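PDB 3KHY: propionate kinase from Francisella tularensis subsp. tularensis, which probably catalyses the magnesium-dependent, reversible transfer of phosphate from ATP to acetate, giving acetyl phosphate and ADP, and may also act on propionate. Local coordinates for residues T355-K360 against I365-T370; N312-L317 against L341-D346; E183-I188 against A194-A199. One frame throughout, in Å; residues are numbered along the deposited sequence.

Contact 1: residues T355-K360 against I365-T370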
loop_
_atom_site.group_PDB
_atom_site.type_symbol
_atom_site.label_atom_id
_atom_site.label_comp_id
_atom_site.label_asym_id
_atom_site.label_seq_id
_atom_site.Cartn_x
_atom_site.Cartn_y
_atom_site.Cartn_z
ATOM N N THR A 355 24.199 -3.809 19.665
ATOM C CA THR A 355 23.101 -4.771 19.628
ATOM C C THR A 355 21.803 -4.104 20.035
ATOM O O THR A 355 20.788 -4.272 19.365
ATOM C CB THR A 355 23.403 -5.979 20.517
ATOM O OG1 THR A 355 24.579 -6.609 20.012
ATOM C CG2 THR A 355 22.234 -6.987 20.501
ATOM N N PHE A 356 21.839 -3.336 21.123
ATOM C CA PHE A 356 20.691 -2.508 21.495
ATOM C C PHE A 356 21.029 -1.026 21.314
ATOM O O PHE A 356 22.083 -0.572 21.765
ATOM C CB PHE A 356 20.291 -2.767 22.944
ATOM C CG PHE A 356 19.637 -4.106 23.164
ATOM C CD1 PHE A 356 20.397 -5.226 23.457
ATOM C CD2 PHE A 356 18.261 -4.240 23.075
ATOM C CE1 PHE A 356 19.796 -6.466 23.661
ATOM C CE2 PHE A 356 17.647 -5.485 23.288
ATOM C CZ PHE A 356 18.413 -6.589 23.576
ATOM N N ILE A 357 20.151 -0.270 20.658
ATOM C CA ILE A 357 20.407 1.166 20.446
ATOM C C ILE A 357 19.307 2.073 20.992
ATOM O O ILE A 357 19.308 3.278 20.734
ATOM C CB ILE A 357 20.643 1.507 18.959
ATOM C CG1 ILE A 357 19.409 1.152 18.118
ATOM C CG2 ILE A 357 21.889 0.784 18.442
ATOM C CD1 ILE A 357 19.562 1.475 16.608
ATOM N N ASN A 358 18.377 1.498 21.746
ATOM C CA ASN A 358 17.315 2.283 22.358
ATOM C C ASN A 358 17.767 2.913 23.652
ATOM O O ASN A 358 18.696 2.435 24.308
ATOM C CB ASN A 358 16.088 1.409 22.659
ATOM C CG ASN A 358 16.444 0.170 23.450
ATOM O OD1 ASN A 358 16.966 -0.797 22.898
ATOM N ND2 ASN A 358 16.167 0.190 24.752
ATOM N N SER A 359 17.119 4.001 24.034
ATOM C CA SER A 359 17.403 4.602 25.330
ATOM C C SER A 359 16.558 3.920 26.403
ATOM O O SER A 359 15.879 2.926 26.141
ATOM C CB SER A 359 17.117 6.104 25.311
ATOM O OG SER A 359 15.728 6.349 25.172
ATOM N N LYS A 360 16.599 4.472 27.609
ATOM C CA LYS A 360 15.920 3.898 28.757
ATOM C C LYS A 360 14.396 3.767 28.620
ATOM O O LYS A 360 13.817 2.732 28.939
ATOM C CB LYS A 360 16.252 4.742 29.995
ATOM C CG LYS A 360 15.500 4.354 31.253
ATOM C CD LYS A 360 15.854 5.301 32.398
ATOM C CE LYS A 360 16.609 4.587 33.502
ATOM N NZ LYS A 360 15.793 3.512 34.137
ATOM N N ILE A 365 15.244 -1.465 20.566
ATOM C CA ILE A 365 15.601 -1.234 19.179
ATOM C C ILE A 365 16.971 -1.865 18.985
ATOM O O ILE A 365 17.890 -1.600 19.753
ATOM C CB ILE A 365 15.666 0.272 18.840
ATOM C CG1 ILE A 365 14.346 0.971 19.189
ATOM C CG2 ILE A 365 16.024 0.473 17.351
ATOM C CD1 ILE A 365 14.471 2.480 19.395
HETATM N N MSE A 366 17.105 -2.716 17.975
HETATM C CA MSE A 366 18.309 -3.514 17.826
HETATM C C MSE A 366 18.915 -3.349 16.458
HETATM O O MSE A 366 18.246 -2.932 15.520
HETATM C CB MSE A 366 18.006 -5.009 18.045
HETATM C CG MSE A 366 17.310 -5.288 19.366
HETATM SE SE MSE A 366 16.903 -7.177 19.692
HETATM C CE MSE A 366 18.753 -7.853 19.894
ATOM N N VAL A 367 20.198 -3.663 16.372
ATOM C CA VAL A 367 20.868 -3.829 15.100
ATOM C C VAL A 367 21.459 -5.231 15.091
ATOM O O VAL A 367 22.252 -5.584 15.964
ATOM C CB VAL A 367 22.004 -2.818 14.909
ATOM C CG1 VAL A 367 22.696 -3.073 13.582
ATOM C CG2 VAL A 367 21.470 -1.391 14.975
ATOM N N ILE A 368 21.072 -6.028 14.102
ATOM C CA ILE A 368 21.563 -7.394 13.981
ATOM C C ILE A 368 21.999 -7.604 12.539
ATOM O O ILE A 368 21.243 -7.319 11.608
ATOM C CB ILE A 368 20.447 -8.409 14.339
ATOM C CG1 ILE A 368 19.986 -8.201 15.784
ATOM C CG2 ILE A 368 20.932 -9.849 14.108
ATOM C CD1 ILE A 368 18.888 -9.207 16.235
ATOM N N ALA A 369 23.221 -8.073 12.346
ATOM C CA ALA A 369 23.750 -8.254 11.000
ATOM C C ALA A 369 23.074 -9.450 10.359
ATOM O O ALA A 369 22.958 -10.502 10.978
ATOM C CB ALA A 369 25.265 -8.459 11.045
ATOM N N THR A 370 22.618 -9.303 9.127
ATOM C CA THR A 370 22.022 -10.450 8.454
ATOM C C THR A 370 23.125 -11.271 7.775
ATOM O O THR A 370 24.226 -10.776 7.537
ATOM C CB THR A 370 20.908 -10.044 7.464
ATOM O OG1 THR A 370 20.215 -11.216 7.018
ATOM C CG2 THR A 370 21.466 -9.319 6.255
HETATM O O HOH W 1 23.728 -7.860 17.075
#
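Ile357 and Ile365 form the tight side of this contact, in which residues 355-358 run nearly opposite to strand 365-367 and are tied to it by a single beta bridge between Phe356 and Met366. Ile357 N donates to Ile365 O at 2.8 Å, almost straight at the hydrogen (173°). With CG1 of Ile357 set between its own backbone N and carbonyl carbon (chi1 61°), that branch crosses Ile365 at about a right angle and comes within 3.5 Å of Ile365 CG2. Beyond it, Ile357 CD1 reaches Val367 CG2 at 3.8 Å, and Arg331 and Ile335 of helix 328-337 pack on this apolar group. Asn358 takes over where the backbone pairing stops: its OD1 accepts Ile365 N at 3.0 Å, the donor standing well above the carbonyl plane. The same amide is held from its other end, because Asn358 ND2 donates to Ser359 O.

The side of Thr355 and Phe356 is looser and partly exposed. The selenomethionine Met366 is itself buried beneath Phe356, against Ile188 and Leu189, and lies alongside the phenylalanine, pointing the same way. Its bend at chi3 (68°) brings CE over one face of the ring, 4.3 Å from the Phe356 centroid, while SE approaches obliquely in a Met-aromatic contact. The methyl CE of Met366 also touches Thr355 CG2 at 3.6 Å. Near Thr355 the pairing continues through Val367 N to Thr355 O, 3.1 Å, and a water donates to Val367 O while holding Thr355 OG1 only weakly.

Since Met366 makes backbone bonds to Leu317 and Phe319 of strand 316-320, strand 365-367 is engaged along both edges. The chemistry implies that an irregular segment can cover an outermost strand with two backbone bonds and one borrowed side-chain carbonyl, without becoming a regular strand itself.

Contact 2: residues N312-L317 against L341-D346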
loop_
_atom_site.group_PDB
_atom_site.type_symbol
_atom_site.label_atom_id
_atom_site.label_comp_id
_atom_site.label_asym_id
_atom_site.label_seq_id
_atom_site.Cartn_x
_atom_site.Cartn_y
_atom_site.Cartn_z
ATOM N N ASN A 312 0.966 -8.079 21.516
ATOM C CA ASN A 312 0.614 -7.756 22.886
ATOM C C ASN A 312 1.829 -7.100 23.528
ATOM O O ASN A 312 1.723 -6.084 24.211
ATOM C CB ASN A 312 0.232 -9.014 23.661
ATOM C CG ASN A 312 -0.112 -8.714 25.104
ATOM O OD1 ASN A 312 -1.065 -7.987 25.388
ATOM N ND2 ASN A 312 0.666 -9.268 26.025
ATOM N N LYS A 313 2.988 -7.695 23.281
ATOM C CA LYS A 313 4.257 -7.169 23.770
ATOM C C LYS A 313 5.303 -7.280 22.672
ATOM O O LYS A 313 5.714 -8.382 22.298
ATOM C CB LYS A 313 4.713 -7.948 25.006
ATOM C CG LYS A 313 6.073 -7.521 25.565
ATOM C CD LYS A 313 6.406 -8.324 26.822
ATOM C CE LYS A 313 7.848 -8.117 27.269
ATOM N NZ LYS A 313 8.264 -9.127 28.300
ATOM N N LEU A 314 5.737 -6.141 22.144
ATOM C CA LEU A 314 6.802 -6.144 21.142
ATOM C C LEU A 314 8.149 -6.375 21.808
ATOM O O LEU A 314 8.520 -5.614 22.698
ATOM C CB LEU A 314 6.828 -4.809 20.387
ATOM C CG LEU A 314 7.966 -4.664 19.374
ATOM C CD1 LEU A 314 7.724 -5.597 18.195
ATOM C CD2 LEU A 314 8.123 -3.206 18.894
ATOM N N ASP A 315 8.891 -7.404 21.383
ATOM C CA ASP A 315 10.213 -7.662 21.966
ATOM C C ASP A 315 11.228 -6.630 21.493
ATOM O O ASP A 315 11.989 -6.082 22.295
ATOM C CB ASP A 315 10.733 -9.057 21.608
ATOM C CG ASP A 315 9.961 -10.172 22.294
ATOM O OD1 ASP A 315 9.371 -9.927 23.372
ATOM O OD2 ASP A 315 9.958 -11.293 21.743
ATOM N N ALA A 316 11.250 -6.389 20.184
ATOM C CA ALA A 316 12.162 -5.402 19.602
ATOM C C ALA A 316 11.766 -5.006 18.194
ATOM O O ALA A 316 11.122 -5.780 17.473
ATOM C CB ALA A 316 13.580 -5.942 19.583
ATOM N N LEU A 317 12.160 -3.801 17.811
ATOM C CA LEU A 317 12.245 -3.421 16.405
ATOM C C LEU A 317 13.692 -3.701 16.014
ATOM O O LEU A 317 14.607 -3.281 16.731
ATOM C CB LEU A 317 11.938 -1.938 16.240
ATOM C CG LEU A 317 12.254 -1.324 14.871
ATOM C CD1 LEU A 317 11.456 -2.024 13.758
ATOM C CD2 LEU A 317 11.953 0.170 14.895
ATOM N N LEU A 341 5.092 6.610 19.460
ATOM C CA LEU A 341 4.816 5.206 19.737
ATOM C C LEU A 341 5.753 4.605 20.788
ATOM O O LEU A 341 5.826 3.385 20.922
ATOM C CB LEU A 341 4.913 4.374 18.457
ATOM C CG LEU A 341 3.688 4.285 17.545
ATOM C CD1 LEU A 341 3.265 5.655 17.085
ATOM C CD2 LEU A 341 3.985 3.389 16.350
ATOM N N GLY A 342 6.474 5.445 21.519
ATOM C CA GLY A 342 7.315 4.945 22.594
ATOM C C GLY A 342 8.653 4.361 22.157
ATOM O O GLY A 342 9.169 3.459 22.814
ATOM N N PHE A 343 9.205 4.864 21.050
ATOM C CA PHE A 343 10.562 4.526 20.616
ATOM C C PHE A 343 11.476 5.721 20.833
ATOM O O PHE A 343 11.129 6.852 20.483
ATOM C CB PHE A 343 10.600 4.152 19.119
ATOM C CG PHE A 343 9.849 2.887 18.779
ATOM C CD1 PHE A 343 8.497 2.928 18.476
ATOM C CD2 PHE A 343 10.502 1.662 18.753
ATOM C CE1 PHE A 343 7.795 1.765 18.157
ATOM C CE2 PHE A 343 9.810 0.493 18.448
ATOM C CZ PHE A 343 8.457 0.546 18.142
HETATM N N MSE A 344 12.657 5.471 21.391
HETATM C CA MSE A 344 13.640 6.532 21.621
HETATM C C MSE A 344 15.021 5.952 21.469
HETATM O O MSE A 344 15.324 4.910 22.054
HETATM C CB MSE A 344 13.519 7.097 23.036
HETATM C CG MSE A 344 12.144 7.670 23.354
HETATM SE SE MSE A 344 11.884 9.388 22.458
HETATM C CE MSE A 344 13.601 10.217 22.902
ATOM N N ILE A 345 15.872 6.650 20.727
ATOM C CA ILE A 345 17.195 6.137 20.428
ATOM C C ILE A 345 18.205 6.657 21.438
ATOM O O ILE A 345 18.012 7.727 22.017
ATOM C CB ILE A 345 17.616 6.546 19.005
ATOM C CG1 ILE A 345 18.363 5.396 18.314
ATOM C CG2 ILE A 345 18.394 7.864 19.028
ATOM C CD1 ILE A 345 18.502 5.566 16.831
ATOM N N ASP A 346 19.262 5.882 21.674
ATOM C CA ASP A 346 20.415 6.356 22.441
ATOM C C ASP A 346 21.513 6.673 21.436
ATOM O O ASP A 346 21.963 5.793 20.691
ATOM C CB ASP A 346 20.901 5.290 23.427
ATOM C CG ASP A 346 22.144 5.729 24.195
ATOM O OD1 ASP A 346 23.238 5.787 23.590
ATOM O OD2 ASP A 346 22.025 6.023 25.405
#
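Phe343 meets Leu314 and Leu317 with one corner of its ring, and these three side chains make up the whole direct contact. Leu314 CD2 comes to the ring edge, near its plane, 3.8 Å from Phe343 CZ. Leu317 approaches obliquely, CB lying 3.9 Å from Phe343 CE2 and CD2 of Leu317 slightly farther from the same atom. Both leucines cross the phenylalanine at about a right angle. In Leu314, CG stands anti to the backbone N (chi1 176°), which carries CD2 to the ring edge; Leu317 needs no such turn, since its CB already points toward Phe343.

Leu317 belongs to strand 316-320, the inner strand between 196-201 and 365-367 in the five-stranded sheet of this acetokinase-family protein, whose fold is that of the ASKHA (actin-like ATPase) superfamily. The contact joins the start of strand 316-320 to the loop that follows helix 328-337, which packs against that sheet.

A second shell holds the ring in place. Ile335 of that helix touches both Leu317 and Phe343, Ile365 touches Phe343 from the neighbouring strand, and the ring of His363 meets that of Phe343 with the planes inclined by about 50°. Farther out, Met344 N bonds to Ser362 OG, and Asp346 is the N-cap of helix 347-351, its OD1 accepting Lys349 N.

Contact 3: residues E183-I188 against A194-A199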
loop_
_atom_site.group_PDB
_atom_site.type_symbol
_atom_site.label_atom_id
_atom_site.label_comp_id
_atom_site.label_asym_id
_atom_site.label_seq_id
_atom_site.Cartn_x
_atom_site.Cartn_y
_atom_site.Cartn_z
ATOM N N GLU A 183 15.618 -15.316 13.937
ATOM C CA GLU A 183 16.256 -16.387 14.711
ATOM C C GLU A 183 17.352 -15.866 15.633
ATOM O O GLU A 183 17.462 -16.318 16.768
ATOM C CB GLU A 183 16.805 -17.503 13.819
ATOM C CG GLU A 183 15.706 -18.367 13.239
ATOM C CD GLU A 183 16.229 -19.552 12.462
ATOM O OE1 GLU A 183 17.470 -19.724 12.367
ATOM O OE2 GLU A 183 15.392 -20.309 11.939
ATOM N N GLN A 184 18.160 -14.922 15.148
ATOM C CA GLN A 184 19.232 -14.348 15.962
ATOM C C GLN A 184 18.649 -13.521 17.102
ATOM O O GLN A 184 19.147 -13.560 18.225
ATOM C CB GLN A 184 20.184 -13.498 15.118
ATOM C CG GLN A 184 20.970 -14.288 14.093
ATOM C CD GLN A 184 21.813 -15.385 14.739
ATOM O OE1 GLN A 184 21.751 -16.546 14.344
ATOM N NE2 GLN A 184 22.583 -15.019 15.750
ATOM N N ALA A 185 17.573 -12.792 16.813
ATOM C CA ALA A 185 16.917 -11.972 17.827
ATOM C C ALA A 185 16.408 -12.858 18.954
ATOM O O ALA A 185 16.479 -12.496 20.131
ATOM C CB ALA A 185 15.769 -11.178 17.213
ATOM N N ALA A 186 15.909 -14.030 18.588
ATOM C CA ALA A 186 15.394 -14.975 19.575
ATOM C C ALA A 186 16.499 -15.451 20.512
ATOM O O ALA A 186 16.264 -15.661 21.702
ATOM C CB ALA A 186 14.723 -16.161 18.886
ATOM N N LYS A 187 17.706 -15.622 19.986
ATOM C CA LYS A 187 18.826 -16.036 20.836
ATOM C C LYS A 187 19.171 -14.980 21.889
ATOM O O LYS A 187 19.690 -15.299 22.960
ATOM C CB LYS A 187 20.072 -16.336 20.004
ATOM C CG LYS A 187 19.937 -17.506 19.056
ATOM C CD LYS A 187 21.269 -17.793 18.386
ATOM C CE LYS A 187 21.085 -18.533 17.073
ATOM N NZ LYS A 187 22.359 -18.590 16.290
ATOM N N ILE A 188 18.891 -13.720 21.578
ATOM C CA ILE A 188 19.339 -12.614 22.416
ATOM C C ILE A 188 18.279 -12.151 23.421
ATOM O O ILE A 188 18.611 -11.802 24.554
ATOM C CB ILE A 188 19.795 -11.400 21.546
ATOM C CG1 ILE A 188 20.909 -11.809 20.579
ATOM C CG2 ILE A 188 20.261 -10.246 22.419
ATOM C CD1 ILE A 188 21.205 -10.766 19.502
ATOM N N ALA A 194 11.123 -15.157 18.752
ATOM C CA ALA A 194 11.060 -13.702 18.760
ATOM C C ALA A 194 9.689 -13.137 18.394
ATOM O O ALA A 194 8.984 -13.666 17.526
ATOM C CB ALA A 194 12.141 -13.123 17.846
ATOM N N ASN A 195 9.309 -12.068 19.084
ATOM C CA ASN A 195 8.170 -11.262 18.677
ATOM C C ASN A 195 8.735 -9.920 18.262
ATOM O O ASN A 195 8.896 -9.010 19.085
ATOM C CB ASN A 195 7.174 -11.101 19.819
ATOM C CG ASN A 195 6.541 -12.419 20.220
ATOM O OD1 ASN A 195 5.893 -13.082 19.414
ATOM N ND2 ASN A 195 6.743 -12.809 21.467
ATOM N N VAL A 196 9.074 -9.813 16.987
ATOM C CA VAL A 196 9.861 -8.679 16.534
ATOM C C VAL A 196 9.360 -8.148 15.208
ATOM O O VAL A 196 8.693 -8.849 14.440
ATOM C CB VAL A 196 11.364 -9.026 16.406
ATOM C CG1 VAL A 196 11.989 -9.260 17.783
ATOM C CG2 VAL A 196 11.591 -10.236 15.481
ATOM N N ILE A 197 9.661 -6.885 14.967
ATOM C CA ILE A 197 9.484 -6.289 13.655
ATOM C C ILE A 197 10.884 -6.130 13.095
ATOM O O ILE A 197 11.743 -5.539 13.740
ATOM C CB ILE A 197 8.808 -4.925 13.763
ATOM C CG1 ILE A 197 7.384 -5.103 14.295
ATOM C CG2 ILE A 197 8.816 -4.207 12.398
ATOM C CD1 ILE A 197 6.723 -3.797 14.757
ATOM N N VAL A 198 11.121 -6.697 11.915
ATOM C CA VAL A 198 12.442 -6.669 11.303
ATOM C C VAL A 198 12.413 -5.776 10.065
ATOM O O VAL A 198 11.640 -6.008 9.131
ATOM C CB VAL A 198 12.928 -8.088 10.912
ATOM C CG1 VAL A 198 14.311 -8.026 10.230
ATOM C CG2 VAL A 198 12.977 -9.013 12.150
ATOM N N ALA A 199 13.239 -4.735 10.087
ATOM C CA ALA A 199 13.388 -3.846 8.946
ATOM C C ALA A 199 14.704 -4.164 8.248
ATOM O O ALA A 199 15.769 -3.835 8.738
ATOM C CB ALA A 199 13.362 -2.396 9.389
#
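Ala194 lays its CB over the face of the peptide joining Ala185 and Ala186, 3.9 Å from Ala186 N. The four touching side chains, of Ala185, Ala186, Ala194 and Val196, include no ring or amide. The amide of Gln184, turned away from the strand, accepts Lys187 NZ on its OE1 at 2.9 Å, tilted 24° from the carbonyl plane. What meets across the contact is methyl against methyl and against backbone N. Ala185 CB lies 4.2 Å from Ala194 CB and 4.3 Å from Val196 CG1, while Ala186 CB stands 3.7 Å from the backbone N of Ala194 and 4.1 Å from Ala194 CB.

This is a helix-to-strand junction: helix 175-188 ends, a short loop follows, and the chain enters strand 196-201, lying against the helix it has just left. Small residues let the two backbones come close, with the CA atoms of Ala186 and Ala194 only 4.6 Å apart. Around the junction, Leu189 and Ser182 also touch Val196, and Ile368 packs on Ala185. Just before the strand, Ala194 is backbone-bonded to Gly213 and Asn195 to Asp315; within it Val196 is bonded to Val210.

Along the chain contact 3 comes first, then contact 2, then contact 1. All reach the same five-stranded sheet, contact 3 on the face covered by helix 175-188, contact 2 on that covered by helix 328-337, contact 1 at the edge strand. The centres of contacts 1 and 2 lie about 10 Å apart. Ile357 O probably bonds to Asp346 N, joining contacts 1 and 2; Asp315 N and Asn195 O probably do likewise between contacts 2 and 3. Helix 175-188 reaches contact 1 through Ile188, which packs on Met366 and Phe356, and through Gln184 and Ala185, which touch Ile368. Together they join three neighbouring strands to the helices and loops packed on them; strands 196-201 and 316-320 run into predicted ATP-binding residues.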